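Local coordinates for protein probable chaperone (Pseudomonas aeruginosa, PDB 4JMF) that probably acts as a dimeric type III secretion chaperone of the CesT family, binding an effector protein and keeping it ready for export, at residues M1-L4 against Y5-A8; A7-H10 against Q11-A15; N89-L93 against Q94-R98; R98-I101 against H102-L105. One frame throughout, in Å; residues are numbered along the deposited sequence.

Contact 1 of 4, residues M1-L4 against Y5-A8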
loop_
_atom_site.group_PDB
_atom_site.type_symbol
_atom_site.label_atom_id
_atom_site.label_comp_id
_atom_site.label_asym_id
_atom_site.label_seq_id
_atom_site.Cartn_x
_atom_site.Cartn_y
_atom_site.Cartn_z
ATOM N N MET B 1 -22.369 -9.652 6.041
ATOM C CA MET B 1 -21.185 -9.113 5.386
ATOM C C MET B 1 -20.864 -9.868 4.095
ATOM O O MET B 1 -21.541 -10.852 3.753
ATOM C CB MET B 1 -19.985 -9.159 6.342
ATOM C CG MET B 1 -19.722 -10.536 6.961
ATOM S SD MET B 1 -18.408 -10.550 8.213
ATOM C CE MET B 1 -19.010 -9.277 9.309
ATOM N N ASN B 2 -19.847 -9.387 3.377
ATOM C CA ASN B 2 -19.271 -10.097 2.233
ATOM C C ASN B 2 -18.683 -11.434 2.704
ATOM O O ASN B 2 -17.750 -11.456 3.520
ATOM C CB ASN B 2 -18.192 -9.217 1.583
ATOM C CG ASN B 2 -17.460 -9.900 0.416
ATOM O OD1 ASN B 2 -17.765 -11.040 0.024
ATOM N ND2 ASN B 2 -16.483 -9.184 -0.153
ATOM N N PRO B 3 -19.229 -12.551 2.193
ATOM C CA PRO B 3 -18.789 -13.904 2.564
ATOM C C PRO B 3 -17.280 -14.096 2.438
ATOM O O PRO B 3 -16.687 -14.807 3.257
ATOM C CB PRO B 3 -19.499 -14.791 1.539
ATOM C CG PRO B 3 -20.717 -14.037 1.175
ATOM C CD PRO B 3 -20.345 -12.583 1.227
ATOM N N LEU B 4 -16.674 -13.465 1.439
ATOM C CA LEU B 4 -15.233 -13.598 1.210
ATOM C C LEU B 4 -14.425 -12.868 2.279
ATOM O O LEU B 4 -13.322 -13.295 2.636
ATOM C CB LEU B 4 -14.859 -13.069 -0.180
ATOM C CG LEU B 4 -15.670 -13.615 -1.362
ATOM C CD1 LEU B 4 -15.249 -12.954 -2.674
ATOM C CD2 LEU B 4 -15.513 -15.115 -1.457
ATOM N N TYR B 5 -14.974 -11.759 2.781
ATOM C CA TYR B 5 -14.340 -11.030 3.876
ATOM C C TYR B 5 -14.494 -11.822 5.173
ATOM O O TYR B 5 -13.532 -11.977 5.931
ATOM C CB TYR B 5 -14.919 -9.613 4.021
ATOM C CG TYR B 5 -14.347 -8.835 5.187
ATOM C CD1 TYR B 5 -13.107 -8.224 5.090
ATOM C CD2 TYR B 5 -15.049 -8.706 6.378
ATOM C CE1 TYR B 5 -12.575 -7.516 6.150
ATOM C CE2 TYR B 5 -14.525 -8.002 7.447
ATOM C CZ TYR B 5 -13.284 -7.407 7.322
ATOM O OH TYR B 5 -12.740 -6.689 8.373
ATOM N N ARG B 6 -15.689 -12.342 5.424
ATOM C CA ARG B 6 -15.898 -13.154 6.621
ATOM C C ARG B 6 -14.936 -14.344 6.650
ATOM O O ARG B 6 -14.356 -14.658 7.690
ATOM C CB ARG B 6 -17.351 -13.638 6.724
ATOM C CG ARG B 6 -17.608 -14.502 7.957
ATOM C CD ARG B 6 -19.048 -15.006 8.032
ATOM N NE ARG B 6 -19.551 -15.503 6.749
ATOM C CZ ARG B 6 -20.530 -14.928 6.049
ATOM N NH1 ARG B 6 -21.125 -13.830 6.504
ATOM N NH2 ARG B 6 -20.917 -15.455 4.893
ATOM N N ALA B 7 -14.750 -14.980 5.496
ATOM C CA ALA B 7 -13.867 -16.135 5.391
ATOM C C ALA B 7 -12.421 -15.754 5.678
ATOM O O ALA B 7 -11.706 -16.506 6.327
ATOM C CB ALA B 7 -13.987 -16.772 4.018
ATOM N N ALA B 8 -11.989 -14.590 5.190
ATOM C CA ALA B 8 -10.632 -14.108 5.469
ATOM C C ALA B 8 -10.432 -13.821 6.958
ATOM O O ALA B 8 -9.399 -14.187 7.542
ATOM C CB ALA B 8 -10.324 -12.868 4.647
HETATM O O HOH W 1 -17.801 -16.608 4.702
#
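The guanidinium of R6 has P3 over one face, with P3 CA 3.5 Å from R6 NH2, while the Y5 ring meets the sulfur of M1 at its edge, M1 SD lying 4.2 Å from Y5 CD2 and near the ring plane. Both contacts lie at the N-terminal end of helix 3-15, where the residues leading into this opening helix of the CesT-type chaperone fold meet its first turn. M1 runs across R6 obliquely, its sulfur resting on the aliphatic root of the arginine (M1 SD to R6 CB, 3.6 Å). R6 starts out straight, then bends at chi3 (44°), which folds the guanidinium back toward P3. There NH1 forms a salt bridge with D23, which probably offsets the nearby charge of the chain's amino terminus. N2 is the N-cap: its OD1 accepts from L4 N at 3.0 Å, the donor standing above the carbonyl plane, while ND2 is held by E41 and D45. The same residue's backbone opens the helix, N2 O taking a nearly straight bond from R6 N (2.9 Å, 167°) and a weak one from Y5 N. Y5 turns inward against L39 and L93, whereas L4 is exposed. One water ties helix backbone to arginine, donating to P3 O at 2.6 Å and accepting from R6 NE at 2.9 Å.

Contact 2 of 4, residues A7-H10 against Q11-A15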
loop_
_atom_site.group_PDB
_atom_site.type_symbol
_atom_site.label_atom_id
_atom_site.label_comp_id
_atom_site.label_asym_id
_atom_site.label_seq_id
_atom_site.Cartn_x
_atom_site.Cartn_y
_atom_site.Cartn_z
ATOM N N ALA B 7 -14.750 -14.980 5.496
ATOM C CA ALA B 7 -13.867 -16.135 5.391
ATOM C C ALA B 7 -12.421 -15.754 5.678
ATOM O O ALA B 7 -11.706 -16.506 6.327
ATOM C CB ALA B 7 -13.987 -16.772 4.018
ATOM N N ALA B 8 -11.989 -14.590 5.190
ATOM C CA ALA B 8 -10.632 -14.108 5.469
ATOM C C ALA B 8 -10.432 -13.821 6.958
ATOM O O ALA B 8 -9.399 -14.187 7.542
ATOM C CB ALA B 8 -10.324 -12.868 4.647
ATOM N N ILE B 9 -11.406 -13.151 7.565
ATOM C CA ILE B 9 -11.356 -12.892 8.999
ATOM C C ILE B 9 -11.249 -14.229 9.756
ATOM O O ILE B 9 -10.428 -14.383 10.664
ATOM C CB ILE B 9 -12.595 -12.102 9.476
ATOM C CG1 ILE B 9 -12.653 -10.715 8.812
ATOM C CG2 ILE B 9 -12.599 -11.963 11.000
ATOM C CD1 ILE B 9 -11.427 -9.842 9.046
ATOM N N HIS B 10 -12.058 -15.204 9.354
ATOM C CA HIS B 10 -12.005 -16.537 9.970
ATOM C C HIS B 10 -10.589 -17.127 9.941
ATOM O O HIS B 10 -10.074 -17.637 10.959
ATOM C CB HIS B 10 -12.983 -17.466 9.257
ATOM C CG HIS B 10 -13.179 -18.788 9.936
ATOM N ND1 HIS B 10 -12.426 -19.903 9.635
ATOM C CD2 HIS B 10 -14.067 -19.181 10.881
ATOM C CE1 HIS B 10 -12.834 -20.922 10.372
ATOM N NE2 HIS B 10 -13.826 -20.510 11.137
ATOM N N GLN B 11 -9.937 -17.038 8.789
ATOM C CA GLN B 11 -8.562 -17.535 8.668
ATOM C C GLN B 11 -7.617 -16.806 9.613
ATOM O O GLN B 11 -6.761 -17.439 10.247
ATOM C CB GLN B 11 -8.074 -17.415 7.213
ATOM C CG GLN B 11 -8.899 -18.274 6.244
ATOM C CD GLN B 11 -8.768 -19.767 6.543
ATOM O OE1 GLN B 11 -7.664 -20.265 6.767
ATOM N NE2 GLN B 11 -9.901 -20.483 6.566
ATOM N N LEU B 12 -7.767 -15.481 9.726
ATOM C CA LEU B 12 -6.899 -14.724 10.625
ATOM C C LEU B 12 -7.087 -15.177 12.059
ATOM O O LEU B 12 -6.118 -15.284 12.813
ATOM C CB LEU B 12 -7.154 -13.218 10.518
ATOM C CG LEU B 12 -6.391 -12.308 11.491
ATOM C CD1 LEU B 12 -4.868 -12.361 11.274
ATOM C CD2 LEU B 12 -6.874 -10.871 11.334
ATOM N N PHE B 13 -8.329 -15.442 12.445
ATOM C CA PHE B 13 -8.575 -15.842 13.826
ATOM C C PHE B 13 -8.013 -17.234 14.143
ATOM O O PHE B 13 -7.580 -17.497 15.277
ATOM C CB PHE B 13 -10.060 -15.688 14.173
ATOM C CG PHE B 13 -10.431 -14.276 14.573
ATOM C CD1 PHE B 13 -11.002 -14.010 15.811
ATOM C CD2 PHE B 13 -10.145 -13.207 13.729
ATOM C CE1 PHE B 13 -11.324 -12.711 16.179
ATOM C CE2 PHE B 13 -10.461 -11.898 14.095
ATOM C CZ PHE B 13 -11.047 -11.651 15.316
ATOM N N LEU B 14 -7.993 -18.107 13.139
ATOM C CA LEU B 14 -7.304 -19.393 13.264
ATOM C C LEU B 14 -5.814 -19.172 13.430
ATOM O O LEU B 14 -5.178 -19.800 14.272
ATOM C CB LEU B 14 -7.532 -20.255 12.029
ATOM C CG LEU B 14 -8.951 -20.698 11.733
ATOM C CD1 LEU B 14 -8.973 -21.617 10.499
ATOM C CD2 LEU B 14 -9.527 -21.407 12.952
ATOM N N ALA B 15 -5.258 -18.275 12.617
ATOM C CA ALA B 15 -3.831 -17.992 12.682
ATOM C C ALA B 15 -3.431 -17.420 14.040
ATOM O O ALA B 15 -2.384 -17.767 14.577
ATOM C CB ALA B 15 -3.425 -17.053 11.565
HETATM O O HOH W 2 -12.241 -19.175 6.103
#
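A7 meets Q11 one helical turn on: Q11 N donates to A7 O at 3.1 Å. The same carbonyl oxygen also receives a water, which in turn accepts from Q11 NE2 at 2.7 Å, and Q11 CG packs against it as well. The bend of the glutamine at chi2 (-64°) curls its amide back along the helix for this bridge, while OE1 is hydrogen-bonded to R98; both ends of the amide are thereby engaged. A8, a buried alanine, accepts from L12 N through its carbonyl, a bond with its donor tilted modestly from the carbonyl plane. I9 comes next and lies side by side with F13, both pointing the same way. Its CG2 branch, set anti to the backbone N, makes the touch, 3.8 Å from F13 CE2. In the backbone of the same pair, F13 N bonds to I9 O at 2.9 Å, nearly in line with the carbonyl, and F13 CD2 approaches the same oxygen to 3.3 Å. H10 faces outward; its imidazole crosses L14, with H10 CE1 3.9 Å from L14 CD1, and H10 O accepts from L14 N. The helix is thus two-faced: A7, H10 and L14 are exposed, whereas A8, I9, L12 and F13 are buried. I9 and L12 lean on L39 of strand 35-41, and I9 and F13 also reach strand 28-32. L12 packs on I101 of helix 98-114, L14 and A15 touch R98 of that helix, and F13 additionally touches an apolar side chain of another protein's chain.

Contact 3 of 4, residues N89-L93 against Q94-R98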
loop_
_atom_site.group_PDB
_atom_site.type_symbol
_atom_site.label_atom_id
_atom_site.label_comp_id
_atom_site.label_asym_id
_atom_site.label_seq_id
_atom_site.Cartn_x
_atom_site.Cartn_y
_atom_site.Cartn_z
ATOM N N ASN B 89 -2.067 -0.803 6.361
ATOM C CA ASN B 89 -1.744 -1.511 5.127
ATOM C C ASN B 89 -3.002 -2.135 4.543
ATOM O O ASN B 89 -4.069 -2.065 5.160
ATOM C CB ASN B 89 -0.586 -2.500 5.311
ATOM C CG ASN B 89 -0.883 -3.581 6.337
ATOM O OD1 ASN B 89 -2.042 -3.821 6.708
ATOM N ND2 ASN B 89 0.172 -4.257 6.791
ATOM N N ARG B 90 -2.909 -2.692 3.341
ATOM C CA ARG B 90 -4.103 -3.221 2.683
ATOM C C ARG B 90 -3.750 -4.348 1.730
ATOM O O ARG B 90 -2.718 -4.294 1.051
ATOM C CB ARG B 90 -4.832 -2.117 1.916
ATOM C CG ARG B 90 -6.032 -2.631 1.126
ATOM C CD ARG B 90 -7.055 -1.542 0.921
ATOM N NE ARG B 90 -6.446 -0.431 0.259
ATOM C CZ ARG B 90 -6.837 0.834 0.346
ATOM N NH1 ARG B 90 -7.897 1.215 1.074
ATOM N NH2 ARG B 90 -6.134 1.715 -0.326
ATOM N N GLN B 91 -4.600 -5.374 1.690
ATOM C CA GLN B 91 -4.387 -6.486 0.781
ATOM C C GLN B 91 -5.700 -6.861 0.136
ATOM O O GLN B 91 -6.753 -6.716 0.749
ATOM C CB GLN B 91 -3.797 -7.689 1.522
ATOM C CG GLN B 91 -2.345 -7.499 1.969
ATOM C CD GLN B 91 -1.342 -7.716 0.836
ATOM O OE1 GLN B 91 -0.859 -8.837 0.618
ATOM N NE2 GLN B 91 -1.022 -6.645 0.115
ATOM N N PRO B 92 -5.645 -7.332 -1.117
ATOM C CA PRO B 92 -6.873 -7.788 -1.775
ATOM C C PRO B 92 -7.252 -9.137 -1.193
ATOM O O PRO B 92 -6.355 -9.950 -0.946
ATOM C CB PRO B 92 -6.446 -7.961 -3.240
ATOM C CG PRO B 92 -5.054 -7.376 -3.346
ATOM C CD PRO B 92 -4.462 -7.503 -1.978
ATOM N N LEU B 93 -8.534 -9.379 -0.949
ATOM C CA LEU B 93 -8.948 -10.665 -0.378
ATOM C C LEU B 93 -8.501 -11.867 -1.224
ATOM O O LEU B 93 -8.262 -12.950 -0.689
ATOM C CB LEU B 93 -10.465 -10.685 -0.159
ATOM C CG LEU B 93 -11.026 -9.678 0.846
ATOM C CD1 LEU B 93 -12.554 -9.740 0.894
ATOM C CD2 LEU B 93 -10.448 -9.905 2.238
ATOM N N GLN B 94 -8.364 -11.674 -2.537
ATOM C CA GLN B 94 -7.924 -12.742 -3.452
ATOM C C GLN B 94 -6.544 -13.305 -3.134
ATOM O O GLN B 94 -6.219 -14.411 -3.558
ATOM C CB GLN B 94 -7.891 -12.234 -4.896
ATOM C CG GLN B 94 -9.239 -12.149 -5.578
ATOM C CD GLN B 94 -10.259 -11.383 -4.756
ATOM O OE1 GLN B 94 -10.059 -10.197 -4.426
ATOM N NE2 GLN B 94 -11.353 -12.062 -4.393
ATOM N N LEU B 95 -5.725 -12.534 -2.422
ATOM C CA LEU B 95 -4.352 -12.946 -2.121
ATOM C C LEU B 95 -4.182 -13.419 -0.681
ATOM O O LEU B 95 -3.098 -13.838 -0.283
ATOM C CB LEU B 95 -3.382 -11.781 -2.361
ATOM C CG LEU B 95 -3.079 -11.340 -3.791
ATOM C CD1 LEU B 95 -1.864 -10.396 -3.807
ATOM C CD2 LEU B 95 -2.833 -12.556 -4.665
ATOM N N LEU B 96 -5.242 -13.341 0.111
ATOM C CA LEU B 96 -5.094 -13.557 1.547
ATOM C C LEU B 96 -5.532 -14.950 1.980
ATOM O O LEU B 96 -6.691 -15.161 2.373
ATOM C CB LEU B 96 -5.844 -12.489 2.350
ATOM C CG LEU B 96 -5.286 -11.058 2.313
ATOM C CD1 LEU B 96 -6.327 -10.090 2.801
ATOM C CD2 LEU B 96 -4.029 -10.943 3.173
ATOM N N ASP B 97 -4.603 -15.898 1.908
ATOM C CA ASP B 97 -4.769 -17.142 2.648
ATOM C C ASP B 97 -4.318 -16.929 4.101
ATOM O O ASP B 97 -3.919 -15.816 4.480
ATOM C CB ASP B 97 -4.011 -18.290 1.983
ATOM C CG ASP B 97 -2.500 -18.120 2.039
ATOM O OD1 ASP B 97 -2.007 -17.121 2.612
ATOM O OD2 ASP B 97 -1.788 -19.019 1.530
ATOM N N ARG B 98 -4.368 -17.987 4.902
ATOM C CA ARG B 98 -4.043 -17.889 6.324
ATOM C C ARG B 98 -2.670 -17.295 6.618
ATOM O O ARG B 98 -2.534 -16.422 7.482
ATOM C CB ARG B 98 -4.168 -19.247 7.009
ATOM C CG ARG B 98 -4.238 -19.111 8.522
ATOM C CD ARG B 98 -4.559 -20.430 9.169
ATOM N NE ARG B 98 -5.623 -21.116 8.457
ATOM C CZ ARG B 98 -5.883 -22.410 8.587
ATOM N NH1 ARG B 98 -5.152 -23.144 9.420
ATOM N NH2 ARG B 98 -6.867 -22.966 7.884
HETATM O O HOH W 3 -9.306 -13.980 1.613
#
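The backbone leaves strand 85-92 at P92 and coils at once into a short 3-10 turn, closed by two i to i+3 bonds: L95 N to P92 O at 3.0 Å and L96 N to L93 O at 3.1 Å. Both are straight at hydrogen (163° and 166°), yet each donor stands above the carbonyl plane. This turn connects the antiparallel sheet of the CesT-type fold to its C-terminal helix 98-114, for which D97 is the N-cap, its OD1 bonded to Q100 N. Among the side chains, L96 doubles back toward the strand. Its two methyls straddle the base of Q91, with L96 CD1 and L96 CD2 each 3.7 Å from Q91 CB, and L96 CG is 3.6 Å from P92 O. Q91 crosses it obliquely and bends at chi2 (-80°), carrying its amide back beside the strand. There NE2 donates to R90 O at 3.0 Å with the acceptor in the amide plane, and OE1 takes a hydrogen bond from Q100, so the buried amide is fixed at both ends. L93 and L96 graze through methyls, and L93 also packs on Y5 and A8 of helix 3-15. On another side, P92 and L95 pack loosely on each other and meet the second subunit, P92 touching P92 of that copy; this places the turn at the dimer interface. A water clamps the end of the turn, donating to L93 O at 2.7 Å and to L96 O at 3.0 Å.

Contact 4 of 4, residues R98-I101 against H102-L105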
loop_
_atom_site.group_PDB
_atom_site.type_symbol
_atom_site.label_atom_id
_atom_site.label_comp_id
_atom_site.label_asym_id
_atom_site.label_seq_id
_atom_site.Cartn_x
_atom_site.Cartn_y
_atom_site.Cartn_z
ATOM N N ARG B 98 -4.368 -17.987 4.902
ATOM C CA ARG B 98 -4.043 -17.889 6.324
ATOM C C ARG B 98 -2.670 -17.295 6.618
ATOM O O ARG B 98 -2.534 -16.422 7.482
ATOM C CB ARG B 98 -4.168 -19.247 7.009
ATOM C CG ARG B 98 -4.238 -19.111 8.522
ATOM C CD ARG B 98 -4.559 -20.430 9.169
ATOM N NE ARG B 98 -5.623 -21.116 8.457
ATOM C CZ ARG B 98 -5.883 -22.410 8.587
ATOM N NH1 ARG B 98 -5.152 -23.144 9.420
ATOM N NH2 ARG B 98 -6.867 -22.966 7.884
ATOM N N ALA B 99 -1.650 -17.761 5.907
ATOM C CA ALA B 99 -0.298 -17.246 6.119
ATOM C C ALA B 99 -0.227 -15.765 5.756
ATOM O O ALA B 99 0.347 -14.942 6.485
ATOM C CB ALA B 99 0.699 -18.039 5.288
ATOM N N GLN B 100 -0.806 -15.423 4.616
ATOM C CA GLN B 100 -0.681 -14.055 4.148
ATOM C C GLN B 100 -1.431 -13.046 5.033
ATOM O O GLN B 100 -0.909 -11.959 5.308
ATOM C CB GLN B 100 -1.072 -13.951 2.676
ATOM C CG GLN B 100 -0.824 -12.568 2.075
ATOM C CD GLN B 100 0.665 -12.155 2.092
ATOM O OE1 GLN B 100 1.571 -12.990 2.274
ATOM N NE2 GLN B 100 0.916 -10.857 1.886
ATOM N N ILE B 101 -2.624 -13.397 5.504
ATOM C CA ILE B 101 -3.355 -12.469 6.360
ATOM C C ILE B 101 -2.614 -12.284 7.688
ATOM O O ILE B 101 -2.483 -11.157 8.192
ATOM C CB ILE B 101 -4.861 -12.842 6.505
ATOM C CG1 ILE B 101 -5.656 -11.692 7.124
ATOM C CG2 ILE B 101 -5.071 -14.120 7.325
ATOM C CD1 ILE B 101 -7.180 -11.931 7.092
ATOM N N HIS B 102 -2.071 -13.382 8.210
ATOM C CA HIS B 102 -1.222 -13.332 9.395
ATOM C C HIS B 102 -0.044 -12.393 9.123
ATOM O O HIS B 102 0.270 -11.519 9.930
ATOM C CB HIS B 102 -0.741 -14.748 9.742
ATOM C CG HIS B 102 0.100 -14.828 10.981
ATOM N ND1 HIS B 102 1.479 -14.765 10.950
ATOM C CD2 HIS B 102 -0.239 -15.004 12.281
ATOM C CE1 HIS B 102 1.949 -14.879 12.180
ATOM N NE2 HIS B 102 0.928 -15.024 13.006
ATOM N N HIS B 103 0.596 -12.568 7.973
ATOM C CA HIS B 103 1.731 -11.724 7.593
ATOM C C HIS B 103 1.360 -10.239 7.520
ATOM O O HIS B 103 2.137 -9.376 7.954
ATOM C CB HIS B 103 2.323 -12.196 6.265
ATOM C CG HIS B 103 3.568 -11.470 5.864
ATOM N ND1 HIS B 103 4.804 -11.757 6.400
ATOM C CD2 HIS B 103 3.767 -10.462 4.979
ATOM C CE1 HIS B 103 5.714 -10.965 5.858
ATOM N NE2 HIS B 103 5.112 -10.168 4.995
ATOM N N GLN B 104 0.183 -9.935 6.975
ATOM C CA GLN B 104 -0.255 -8.537 6.875
ATOM C C GLN B 104 -0.317 -7.874 8.238
ATOM O O GLN B 104 0.163 -6.750 8.419
ATOM C CB GLN B 104 -1.620 -8.416 6.196
ATOM C CG GLN B 104 -2.022 -6.960 5.925
ATOM C CD GLN B 104 -3.405 -6.823 5.308
ATOM O OE1 GLN B 104 -4.018 -7.816 4.898
ATOM N NE2 GLN B 104 -3.906 -5.579 5.230
ATOM N N LEU B 105 -0.924 -8.554 9.204
ATOM C CA LEU B 105 -1.040 -7.980 10.538
ATOM C C LEU B 105 0.342 -7.850 11.179
ATOM O O LEU B 105 0.639 -6.849 11.842
ATOM C CB LEU B 105 -1.975 -8.824 11.416
ATOM C CG LEU B 105 -2.174 -8.358 12.864
ATOM C CD1 LEU B 105 -2.801 -6.950 12.915
ATOM C CD2 LEU B 105 -3.048 -9.358 13.637
HETATM O O HOH W 4 2.471 -15.610 8.113
#
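Q104 N donates to Q100 O at 2.8 Å, and H103 N to A99 O is equally short: the tight part of this contact is the helix backbone. The flanking bonds, H102 N to R98 O and L105 N to I101 O, stretch to 3.2 Å. On the buried flank I101 and L105 reach M49 on strand 46-53, and I101 also reaches L12 on helix 3-15. The I101 side chain gets there with CG1 anti to its own backbone nitrogen (chi1 -167°) and the chain extended to CD1. Q104, extended beyond CG, reaches the sheet beside them, its NE2 bonded to N89 OD1 and L47 O.

The looser side belongs to Q100 and H103. They cross with amide and ring planes 34° apart and hardly touch, Q100 OE1 lying 4.1 Å from H103 CB. Each polar end is engaged elsewhere: Q100 NE2 with Q91, H103 NE2 with D70. A99 and R98 are exposed, although R98 NE still binds Q11. A water sits beside this edge, donating to A99 O at 2.8 Å and lying 3.1 Å from H102 ND1. H102 and L105 also pack on apolar side chains of another protein's chain. Such two-sided opening turns, with apolar and glutamine groups turned to the sheet, suit the C-terminal helix laid across the antiparallel sheet in the CesT chaperone fold.

How the contacts relate
Contacts 1 and 2 are successive turns of helix 3-15, sharing A7 and A8, with centres about 10 Å apart. Contacts 3 and 4 likewise run on, from strand 85-92 through the turn into helix 98-114, with centres about 8 Å apart and R98 in common. L93 of contact 3 packs against contact 1, its CD1 3.7 Å from Y5 N. I101 of contact 4 packs against contact 2, its CD1 3.7 Å from L12 CB. Q11 OE1 to R98 NE, 2.8 Å, joins the two helices; N89 OD1 to Q104 NE2 and Q91 OE1 to Q100 NE2, both 3.0 Å, join contacts 3 and 4. Contact 3 faces the second subunit, while contacts 2 and 4 touch another protein's chain, probably the bound effector.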